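Ulp1-like SUMO protease (Chaetomium thermophilum, PDB 6DG4) is a peptidase C48 (Ulp1-type) cysteine protease catalytic domain that probably cleaves SUMO from its conjugates and precursors. Local coordinates at residues Gln10-Val23 and Gln227-Asn241. Sequence-based numbering, arbitrary orientation.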
ATOM      1  N   GLN A  10       5.339  18.559  -3.957  1.00 10.86           N
ATOM      2  CA  GLN A  10       4.024  18.093  -4.381  1.00 11.00           C
ATOM      3  C   GLN A  10       4.037  16.592  -4.647  1.00  9.99           C
ATOM      4  O   GLN A  10       4.838  16.092  -5.443  1.00 10.89           O
ATOM      5  CB  GLN A  10       3.629  18.839  -5.660  1.00 12.16           C
ATOM      6  CG  GLN A  10       2.196  18.610  -6.094  1.00 12.87           C
ATOM      7  CD  GLN A  10       1.222  19.457  -5.319  1.00 14.50           C
ATOM      8  OE1 GLN A  10       1.396  20.670  -5.214  1.00 15.13           O
ATOM      9  NE2 GLN A  10       0.198  18.822  -4.749  1.00 15.72           N
ATOM     10  N   LEU A  11       3.110  15.876  -4.004  1.00 10.43           N
ATOM     11  CA  LEU A  11       3.126  14.417  -4.068  1.00 10.16           C
ATOM     12  C   LEU A  11       2.734  13.906  -5.449  1.00  9.97           C
ATOM     13  O   LEU A  11       3.363  12.982  -5.977  1.00 11.71           O
ATOM     14  CB  LEU A  11       2.196  13.828  -3.005  1.00 11.29           C
ATOM     15  CG  LEU A  11       2.108  12.297  -2.984  1.00 12.17           C
ATOM     16  CD1 LEU A  11       3.446  11.681  -2.594  1.00 16.45           C
ATOM     17  CD2 LEU A  11       1.006  11.828  -2.052  1.00 12.12           C
ATOM     18  N   ILE A  12       1.676  14.464  -6.032  1.00  9.22           N
ATOM     19  CA  ILE A  12       1.121  13.983  -7.293  1.00  8.59           C
ATOM     20  C   ILE A  12       1.313  15.084  -8.320  1.00 10.11           C
ATOM     21  O   ILE A  12       0.647  16.126  -8.251  1.00 11.76           O
ATOM     22  CB  ILE A  12      -0.360  13.609  -7.161  1.00  8.90           C
ATOM     23  CG1 ILE A  12      -0.547  12.590  -6.038  1.00  9.38           C
ATOM     24  CG2 ILE A  12      -0.886  13.067  -8.479  1.00  9.55           C
ATOM     25  CD1 ILE A  12      -1.993  12.263  -5.741  1.00 10.32           C
ATOM     26  N   THR A  13       2.220  14.856  -9.266  1.00  9.57           N
ATOM     27  CA  THR A  13       2.633  15.852 -10.239  1.00 10.04           C
ATOM     28  C   THR A  13       2.526  15.304 -11.655  1.00 10.09           C
ATOM     29  O   THR A  13       2.615  14.094 -11.871  1.00  9.90           O
ATOM     30  CB  THR A  13       4.091  16.259  -9.980  1.00 11.85           C
ATOM     31  OG1 THR A  13       4.895  15.083  -9.845  1.00 13.49           O
ATOM     32  CG2 THR A  13       4.226  17.076  -8.716  1.00 12.61           C
ATOM     33  N   PRO A  14       2.353  16.175 -12.642  1.00 10.78           N
ATOM     34  CA  PRO A  14       2.221  15.702 -14.025  1.00 10.82           C
ATOM     35  C   PRO A  14       3.496  15.044 -14.539  1.00  9.70           C
ATOM     36  O   PRO A  14       4.611  15.421 -14.175  1.00 11.13           O
ATOM     37  CB  PRO A  14       1.897  16.985 -14.805  1.00 12.77           C
ATOM     38  CG  PRO A  14       2.378  18.104 -13.923  1.00 15.19           C
ATOM     39  CD  PRO A  14       2.180  17.633 -12.527  1.00 12.96           C
ATOM     40  N   LEU A  15       3.317  14.052 -15.407  1.00 10.74           N
ATOM     41  CA  LEU A  15       4.439  13.314 -15.967  1.00 10.93           C
ATOM     42  C   LEU A  15       5.076  14.049 -17.142  1.00 10.48           C
ATOM     43  O   LEU A  15       4.431  14.843 -17.838  1.00 11.09           O
ATOM     44  CB  LEU A  15       3.966  11.945 -16.465  1.00 11.10           C
ATOM     45  CG  LEU A  15       3.534  10.942 -15.397  1.00 11.21           C
ATOM     46  CD1 LEU A  15       2.768   9.805 -16.049  1.00 14.10           C
ATOM     47  CD2 LEU A  15       4.726  10.403 -14.651  1.00 11.68           C
ATOM     48  N   SER A  16       6.349  13.753 -17.374  1.00 10.21           N
ATOM     49  CA  SER A  16       7.022  14.196 -18.581  1.00 10.70           C
ATOM     50  C   SER A  16       6.342  13.618 -19.821  1.00 11.78           C
ATOM     51  O   SER A  16       5.589  12.640 -19.759  1.00 11.45           O
ATOM     52  CB  SER A  16       8.464  13.699 -18.582  1.00 12.22           C
ATOM     53  OG  SER A  16       8.495  12.308 -18.847  1.00 12.62           O
ATOM     54  N   GLU A  17       6.628  14.225 -20.972  0.61 13.47           N
ATOM     55  CA  GLU A  17       6.040  13.731 -22.212  0.61 15.98           C
ATOM     56  C   GLU A  17       6.471  12.295 -22.498  0.61 15.50           C
ATOM     57  O   GLU A  17       5.668  11.488 -22.980  0.61 17.06           O
ATOM     58  CB  GLU A  17       6.379  14.669 -23.371  0.61 17.51           C
ATOM     59  CG  GLU A  17       5.451  15.880 -23.429  0.61 19.50           C
ATOM     60  CD  GLU A  17       5.834  16.903 -24.484  0.61 21.08           C
ATOM     61  OE1 GLU A  17       6.424  16.522 -25.519  0.61 22.08           O
ATOM     62  OE2 GLU A  17       5.536  18.098 -24.271  0.61 20.63           O
ATOM     63  N   GLU A  18       7.727  11.951 -22.195  1.00 15.79           N
ATOM     64  CA  GLU A  18       8.182  10.578 -22.406  1.00 15.31           C
ATOM     65  C   GLU A  18       7.336   9.598 -21.602  1.00 12.95           C
ATOM     66  O   GLU A  18       6.897   8.566 -22.123  1.00 13.54           O
ATOM     67  CB  GLU A  18       9.665  10.438 -22.028  1.00 20.12           C
ATOM     68  CG  GLU A  18      10.220   8.992 -22.042  1.00 48.39           C
ATOM     69  CD  GLU A  18      10.894   8.547 -20.729  1.00 77.88           C
ATOM     70  OE1 GLU A  18      11.801   9.241 -20.204  1.00 22.79           O
ATOM     71  OE2 GLU A  18      10.512   7.467 -20.230  1.00 55.10           O
ATOM     72  N   TRP A  19       7.100   9.892 -20.325  1.00 11.60           N
ATOM     73  CA  TRP A  19       6.343   8.947 -19.509  1.00 10.51           C
ATOM     74  C   TRP A  19       4.863   8.946 -19.875  1.00 11.06           C
ATOM     75  O   TRP A  19       4.221   7.890 -19.863  1.00 11.24           O
ATOM     76  CB  TRP A  19       6.571   9.210 -18.025  1.00 10.95           C
ATOM     77  CG  TRP A  19       7.831   8.576 -17.543  1.00 11.41           C
ATOM     78  CD1 TRP A  19       8.958   9.212 -17.127  1.00 12.85           C
ATOM     79  CD2 TRP A  19       8.098   7.174 -17.443  1.00 11.06           C
ATOM     80  NE1 TRP A  19       9.911   8.294 -16.767  1.00 13.49           N
ATOM     81  CE2 TRP A  19       9.409   7.033 -16.955  1.00 11.82           C
ATOM     82  CE3 TRP A  19       7.353   6.024 -17.716  1.00 11.52           C
ATOM     83  CZ2 TRP A  19       9.992   5.790 -16.727  1.00 13.69           C
ATOM     84  CZ3 TRP A  19       7.932   4.791 -17.487  1.00 13.96           C
ATOM     85  CH2 TRP A  19       9.239   4.684 -16.999  1.00 13.55           C
ATOM     86  N   ARG A  20       4.292  10.111 -20.183  0.52 10.04           N
ATOM     87  CA  ARG A  20       2.911  10.134 -20.655  0.52 10.61           C
ATOM     88  C   ARG A  20       2.761   9.270 -21.898  0.52 13.10           C
ATOM     89  O   ARG A  20       1.828   8.465 -22.007  0.52 13.66           O
ATOM     90  CB  ARG A  20       2.479  11.566 -20.961  0.52 11.46           C
ATOM     91  CG  ARG A  20       2.350  12.438 -19.746  0.52 14.05           C
ATOM     92  CD  ARG A  20       2.277  13.902 -20.142  0.52 19.93           C
ATOM     93  NE  ARG A  20       1.239  14.158 -21.135  0.52 21.60           N
ATOM     94  CZ  ARG A  20       1.198  15.237 -21.913  0.52 49.99           C
ATOM     95  NH1 ARG A  20       2.145  16.162 -21.823  0.52 25.49           N
ATOM     96  NH2 ARG A  20       0.212  15.387 -22.788  0.52 37.28           N
ATOM     97  N   SER A  21       3.689   9.416 -22.848  1.00 14.44           N
ATOM     98  CA  SER A  21       3.615   8.637 -24.075  1.00 16.63           C
ATOM     99  C   SER A  21       3.777   7.151 -23.796  1.00 14.43           C
ATOM    100  O   SER A  21       3.114   6.322 -24.427  1.00 16.57           O
ATOM    101  CB  SER A  21       4.699   9.115 -25.040  1.00 22.26           C
ATOM    102  OG  SER A  21       4.399  10.406 -25.529  1.00 29.68           O
ATOM    103  N   ARG A  22       4.654   6.795 -22.859  1.00 12.46           N
ATOM    104  CA  ARG A  22       4.875   5.388 -22.545  1.00 12.40           C
ATOM    105  C   ARG A  22       3.638   4.776 -21.907  1.00 11.69           C
ATOM    106  O   ARG A  22       3.257   3.644 -22.232  1.00 12.43           O
ATOM    107  CB  ARG A  22       6.089   5.288 -21.626  1.00 14.44           C
ATOM    108  CG  ARG A  22       6.645   3.908 -21.436  1.00 18.76           C
ATOM    109  CD  ARG A  22       8.128   4.029 -21.142  1.00 21.93           C
ATOM    110  NE  ARG A  22       8.622   2.900 -20.376  1.00 23.40           N
ATOM    111  CZ  ARG A  22       9.826   2.852 -19.822  1.00 23.46           C
ATOM    112  NH1 ARG A  22      10.653   3.889 -19.935  1.00 22.95           N
ATOM    113  NH2 ARG A  22      10.184   1.773 -19.138  1.00 24.32           N
ATOM    114  N   VAL A  23       2.984   5.522 -21.017  1.00 11.74           N
ATOM    115  CA  VAL A  23       1.759   5.044 -20.390  1.00 12.18           C
ATOM    116  C   VAL A  23       0.652   4.894 -21.424  1.00 13.43           C
ATOM    117  O   VAL A  23      -0.078   3.893 -21.427  1.00 12.68           O
ATOM    118  CB  VAL A  23       1.375   5.987 -19.235  1.00 13.81           C
ATOM    119  CG1 VAL A  23      -0.021   5.708 -18.758  1.00 16.08           C
ATOM    120  CG2 VAL A  23       2.368   5.837 -18.089  1.00 12.76           C
ATOM    121  N   GLN A 227      -6.880  14.909  -7.785  1.00  9.56           N
ATOM    122  CA  GLN A 227      -5.585  14.551  -8.355  1.00  8.53           C
ATOM    123  C   GLN A 227      -5.474  13.076  -8.720  1.00  8.42           C
ATOM    124  O   GLN A 227      -4.459  12.666  -9.294  1.00  8.61           O
ATOM    125  CB  GLN A 227      -4.467  14.896  -7.365  1.00  9.19           C
ATOM    126  CG  GLN A 227      -4.311  16.371  -7.112  1.00 10.35           C
ATOM    127  CD  GLN A 227      -3.454  16.663  -5.908  1.00  9.94           C
ATOM    128  OE1 GLN A 227      -3.116  15.766  -5.142  1.00 10.80           O
ATOM    129  NE2 GLN A 227      -3.118  17.921  -5.720  1.00 13.54           N
ATOM    130  N   LEU A 228      -6.488  12.277  -8.437  1.00  8.84           N
ATOM    131  CA  LEU A 228      -6.328  10.841  -8.610  1.00  8.43           C
ATOM    132  C   LEU A 228      -6.317  10.369 -10.061  1.00  8.47           C
ATOM    133  O   LEU A 228      -5.646   9.373 -10.345  1.00  8.37           O
ATOM    134  CB  LEU A 228      -7.347  10.076  -7.763  1.00  8.61           C
ATOM    135  CG  LEU A 228      -7.174  10.313  -6.260  1.00  9.34           C
ATOM    136  CD1 LEU A 228      -8.130   9.442  -5.485  1.00 10.31           C
ATOM    137  CD2 LEU A 228      -5.742  10.084  -5.777  1.00 11.26           C
ATOM    138  N   PRO A 229      -6.986  11.029 -11.014  1.00  8.28           N
ATOM    139  CA  PRO A 229      -6.775  10.617 -12.416  1.00  9.36           C
ATOM    140  C   PRO A 229      -5.315  10.686 -12.827  1.00  8.22           C
ATOM    141  O   PRO A 229      -4.800   9.776 -13.490  1.00  9.22           O
ATOM    142  CB  PRO A 229      -7.668  11.584 -13.201  1.00 10.05           C
ATOM    143  CG  PRO A 229      -8.796  11.870 -12.246  1.00 10.22           C
ATOM    144  CD  PRO A 229      -8.118  11.970 -10.894  1.00  9.35           C
ATOM    145  N   LEU A 230      -4.618  11.737 -12.410  1.00  8.58           N
ATOM    146  CA  LEU A 230      -3.188  11.820 -12.672  1.00  9.17           C
ATOM    147  C   LEU A 230      -2.419  10.758 -11.895  1.00  8.57           C
ATOM    148  O   LEU A 230      -1.474  10.159 -12.422  1.00  8.88           O
ATOM    149  CB  LEU A 230      -2.707  13.219 -12.313  1.00 10.06           C
ATOM    150  CG  LEU A 230      -1.205  13.443 -12.272  1.00 11.34           C
ATOM    151  CD1 LEU A 230      -0.569  13.112 -13.612  1.00 11.58           C
ATOM    152  CD2 LEU A 230      -0.959  14.895 -11.864  1.00 12.07           C
ATOM    153  N   GLN A 231      -2.801  10.506 -10.646  1.00  7.75           N
ATOM    154  CA  GLN A 231      -2.111   9.487  -9.865  1.00  7.61           C
ATOM    155  C   GLN A 231      -2.207   8.116 -10.521  1.00  7.95           C
ATOM    156  O   GLN A 231      -1.268   7.319 -10.420  1.00  8.24           O
ATOM    157  CB  GLN A 231      -2.688   9.453  -8.454  1.00  8.24           C
ATOM    158  CG  GLN A 231      -2.024   8.472  -7.499  1.00  8.22           C
ATOM    159  CD  GLN A 231      -0.624   8.850  -7.075  1.00  8.72           C
ATOM    160  OE1 GLN A 231       0.140   9.465  -7.822  1.00  9.99           O
ATOM    161  NE2 GLN A 231      -0.271   8.455  -5.858  1.00 11.79           N
ATOM    162  N   ARG A 232      -3.316   7.817 -11.205  1.00  7.85           N
ATOM    163  CA  ARG A 232      -3.399   6.560 -11.943  1.00  7.75           C
ATOM    164  C   ARG A 232      -2.302   6.470 -12.996  1.00  8.09           C
ATOM    165  O   ARG A 232      -1.700   5.408 -13.185  1.00  8.50           O
ATOM    166  CB  ARG A 232      -4.772   6.415 -12.596  1.00  8.60           C
ATOM    167  CG  ARG A 232      -5.901   6.254 -11.604  1.00  8.86           C
ATOM    168  CD  ARG A 232      -7.236   6.551 -12.268  1.00  8.02           C
ATOM    169  NE  ARG A 232      -8.336   6.423 -11.318  1.00  8.88           N
ATOM    170  CZ  ARG A 232      -9.005   5.297 -11.092  1.00  8.17           C
ATOM    171  NH1 ARG A 232      -8.687   4.189 -11.745  1.00  9.26           N
ATOM    172  NH2 ARG A 232      -9.975   5.275 -10.189  1.00  9.77           N
ATOM    173  N   GLN A 233      -2.053   7.571 -13.715  1.00  8.64           N
ATOM    174  CA  GLN A 233      -0.992   7.582 -14.713  1.00  9.33           C
ATOM    175  C   GLN A 233       0.370   7.396 -14.064  1.00  8.25           C
ATOM    176  O   GLN A 233       1.238   6.705 -14.612  1.00  8.81           O
ATOM    177  CB  GLN A 233      -0.984   8.906 -15.470  1.00 12.23           C
ATOM    178  CG  GLN A 233      -2.170   9.170 -16.317  1.00 17.39           C
ATOM    179  CD  GLN A 233      -1.952  10.424 -17.138  1.00 25.91           C
ATOM    180  OE1 GLN A 233      -1.882  10.389 -18.369  1.00 33.09           O
ATOM    181  NE2 GLN A 233      -1.810  11.540 -16.452  1.00 28.53           N
ATOM    182  N   ARG A 234       0.582   8.031 -12.907  1.00  8.30           N
ATOM    183  CA  ARG A 234       1.860   7.905 -12.217  1.00  7.98           C
ATOM    184  C   ARG A 234       2.077   6.484 -11.718  1.00  7.80           C
ATOM    185  O   ARG A 234       3.186   5.949 -11.822  1.00  8.63           O
ATOM    186  CB  ARG A 234       1.925   8.902 -11.063  1.00  7.77           C
ATOM    187  CG  ARG A 234       1.890  10.365 -11.522  1.00  9.81           C
ATOM    188  CD  ARG A 234       2.131  11.342 -10.365  1.00 10.35           C
ATOM    189  NE  ARG A 234       3.431  11.064  -9.772  1.00 12.80           N
ATOM    190  CZ  ARG A 234       4.601  11.413 -10.301  1.00 13.30           C
ATOM    191  NH1 ARG A 234       4.673  12.110 -11.431  1.00 11.92           N
ATOM    192  NH2 ARG A 234       5.714  11.049  -9.696  1.00 17.21           N
ATOM    193  N   ILE A 235       1.031   5.858 -11.170  1.00  8.10           N
ATOM    194  CA  ILE A 235       1.136   4.464 -10.748  1.00  7.32           C
ATOM    195  C   ILE A 235       1.481   3.585 -11.937  1.00  8.04           C
ATOM    196  O   ILE A 235       2.332   2.692 -11.846  1.00  8.26           O
ATOM    197  CB  ILE A 235      -0.168   4.015 -10.064  1.00  8.05           C
ATOM    198  CG1 ILE A 235      -0.347   4.730  -8.722  1.00  8.78           C
ATOM    199  CG2 ILE A 235      -0.184   2.493  -9.862  1.00  8.94           C
ATOM    200  CD1 ILE A 235      -1.775   4.671  -8.209  1.00 10.56           C
ATOM    201  N   ALA A 236       0.828   3.823 -13.077  1.00  7.70           N
ATOM    202  CA  ALA A 236       1.129   3.056 -14.281  1.00  8.26           C
ATOM    203  C   ALA A 236       2.597   3.201 -14.665  1.00  8.26           C
ATOM    204  O   ALA A 236       3.270   2.214 -14.984  1.00  8.89           O
ATOM    205  CB  ALA A 236       0.229   3.512 -15.430  1.00  9.24           C
ATOM    206  N   ALA A 237       3.111   4.435 -14.644  1.00  7.48           N
ATOM    207  CA  ALA A 237       4.513   4.664 -14.975  1.00  7.42           C
ATOM    208  C   ALA A 237       5.443   3.929 -14.014  1.00  7.40           C
ATOM    209  O   ALA A 237       6.446   3.341 -14.437  1.00  8.28           O
ATOM    210  CB  ALA A 237       4.813   6.164 -14.974  1.00  8.43           C
ATOM    211  N   VAL A 238       5.141   3.972 -12.711  1.00  7.98           N
ATOM    212  CA  VAL A 238       5.962   3.263 -11.732  1.00  8.13           C
ATOM    213  C   VAL A 238       5.985   1.768 -12.032  1.00  8.49           C
ATOM    214  O   VAL A 238       7.041   1.122 -11.986  1.00  8.87           O
ATOM    215  CB  VAL A 238       5.466   3.551 -10.302  1.00  8.72           C
ATOM    216  CG1 VAL A 238       6.134   2.616  -9.304  1.00 10.21           C
ATOM    217  CG2 VAL A 238       5.734   5.002  -9.927  1.00 10.39           C
ATOM    218  N   LEU A 239       4.823   1.191 -12.343  1.00  8.76           N
ATOM    219  CA  LEU A 239       4.781  -0.233 -12.655  1.00  8.63           C
ATOM    220  C   LEU A 239       5.603  -0.546 -13.903  1.00  7.77           C
ATOM    221  O   LEU A 239       6.376  -1.512 -13.920  1.00  9.44           O
ATOM    222  CB  LEU A 239       3.334  -0.701 -12.812  1.00  8.56           C
ATOM    223  CG  LEU A 239       2.477  -0.632 -11.546  1.00  9.36           C
ATOM    224  CD1 LEU A 239       1.019  -0.884 -11.859  1.00  9.23           C
ATOM    225  CD2 LEU A 239       2.956  -1.609 -10.472  1.00 11.52           C
ATOM    226  N   LEU A 240       5.478   0.278 -14.949  1.00  8.92           N
ATOM    227  CA  LEU A 240       6.256   0.054 -16.165  1.00  8.62           C
ATOM    228  C   LEU A 240       7.747   0.233 -15.914  1.00  9.35           C
ATOM    229  O   LEU A 240       8.570  -0.438 -16.547  1.00 10.03           O
ATOM    230  CB  LEU A 240       5.800   1.018 -17.259  1.00  9.50           C
ATOM    231  CG  LEU A 240       4.372   0.816 -17.757  1.00  9.07           C
ATOM    232  CD1 LEU A 240       3.964   1.939 -18.687  1.00 11.36           C
ATOM    233  CD2 LEU A 240       4.234  -0.531 -18.446  1.00 10.33           C
ATOM    234  N   ASN A 241       8.101   1.139 -14.998  1.00  9.37           N
ATOM    235  CA  ASN A 241       9.486   1.426 -14.652  1.00  9.81           C
ATOM    236  C   ASN A 241      10.119   0.325 -13.815  1.00 10.70           C
ATOM    237  O   ASN A 241      11.347   0.289 -13.684  1.00 12.98           O
ATOM    238  CB  ASN A 241       9.504   2.734 -13.846  1.00  9.87           C
ATOM    239  CG  ASN A 241      10.899   3.242 -13.566  1.00 10.15           C
ATOM    240  OD1 ASN A 241      11.658   3.572 -14.480  1.00 11.61           O
ATOM    241  ND2 ASN A 241      11.227   3.360 -12.291  1.00 10.29           N
TER
HETATM  242  O   HOH W   1      -0.392  16.001  -4.502  1.00 10.17           O
HETATM  243  O   HOH W   2       2.734  10.219  -7.073  1.00 31.62           O
HETATM  244  O   HOH W   3       5.669  10.512  -6.380  1.00 36.37           O
HETATM  245  O   HOH W   4      -0.832   8.870 -20.935  1.00 27.64           O
HETATM  246  O   HOH W   5      12.366   2.092 -16.773  1.00 25.08           O
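Arg-234 reaches from helix 228-241 to the extended chain of Thr-13, and its NH1 gives a hydrogen bond to Thr-13 O (2.9 Å). In this Ulp1-type cysteine protease domain, residues 10-15 run along the C-terminal helix, and helix 17-23 then crosses it at 85°. The bond is bent (N-H...O 134°), with the donor above the carbonyl plane. The arginine chain turns at chi3 (59°), which places one guanidinium face against Thr-13 OG1; this oxygen sits 3.4 Å above the guanidinium plane, offset toward the rim, and is not hydrogen-bonded to it. Water 2 joins Arg-234 NE to Leu-11 O and Gln-231 OE1. A leucine in place of Arg-234 would probably leave Thr-13 O without this donor and water 2 without one of its three partners.

Ile-12 packs among Gln-227, Leu-230 and Gln-231. Its CG2 lies 3.8 Å from Leu-230 CG. Gln-231 NE2 is hydrogen-bonded to Thr-208 OG1 of helix 202-215. Further along, Val-23 is a knob in the hole formed by Gln-233, Ala-236, Ala-237 and Leu-240. Trp-19 sets CE3 3.7 Å from Ala-237 CB, while its NE1 is hydrogen-bonded to Asp-247 OD2. Ser-16 OG caps the first helix by accepting from Trp-19 N. Water 5 links Arg-22 NH2 to Asn-241 OD1, which lies 3.6 Å from Trp-19 CZ2; Asn-241 ND2 is hydrogen-bonded to Lys-245 O.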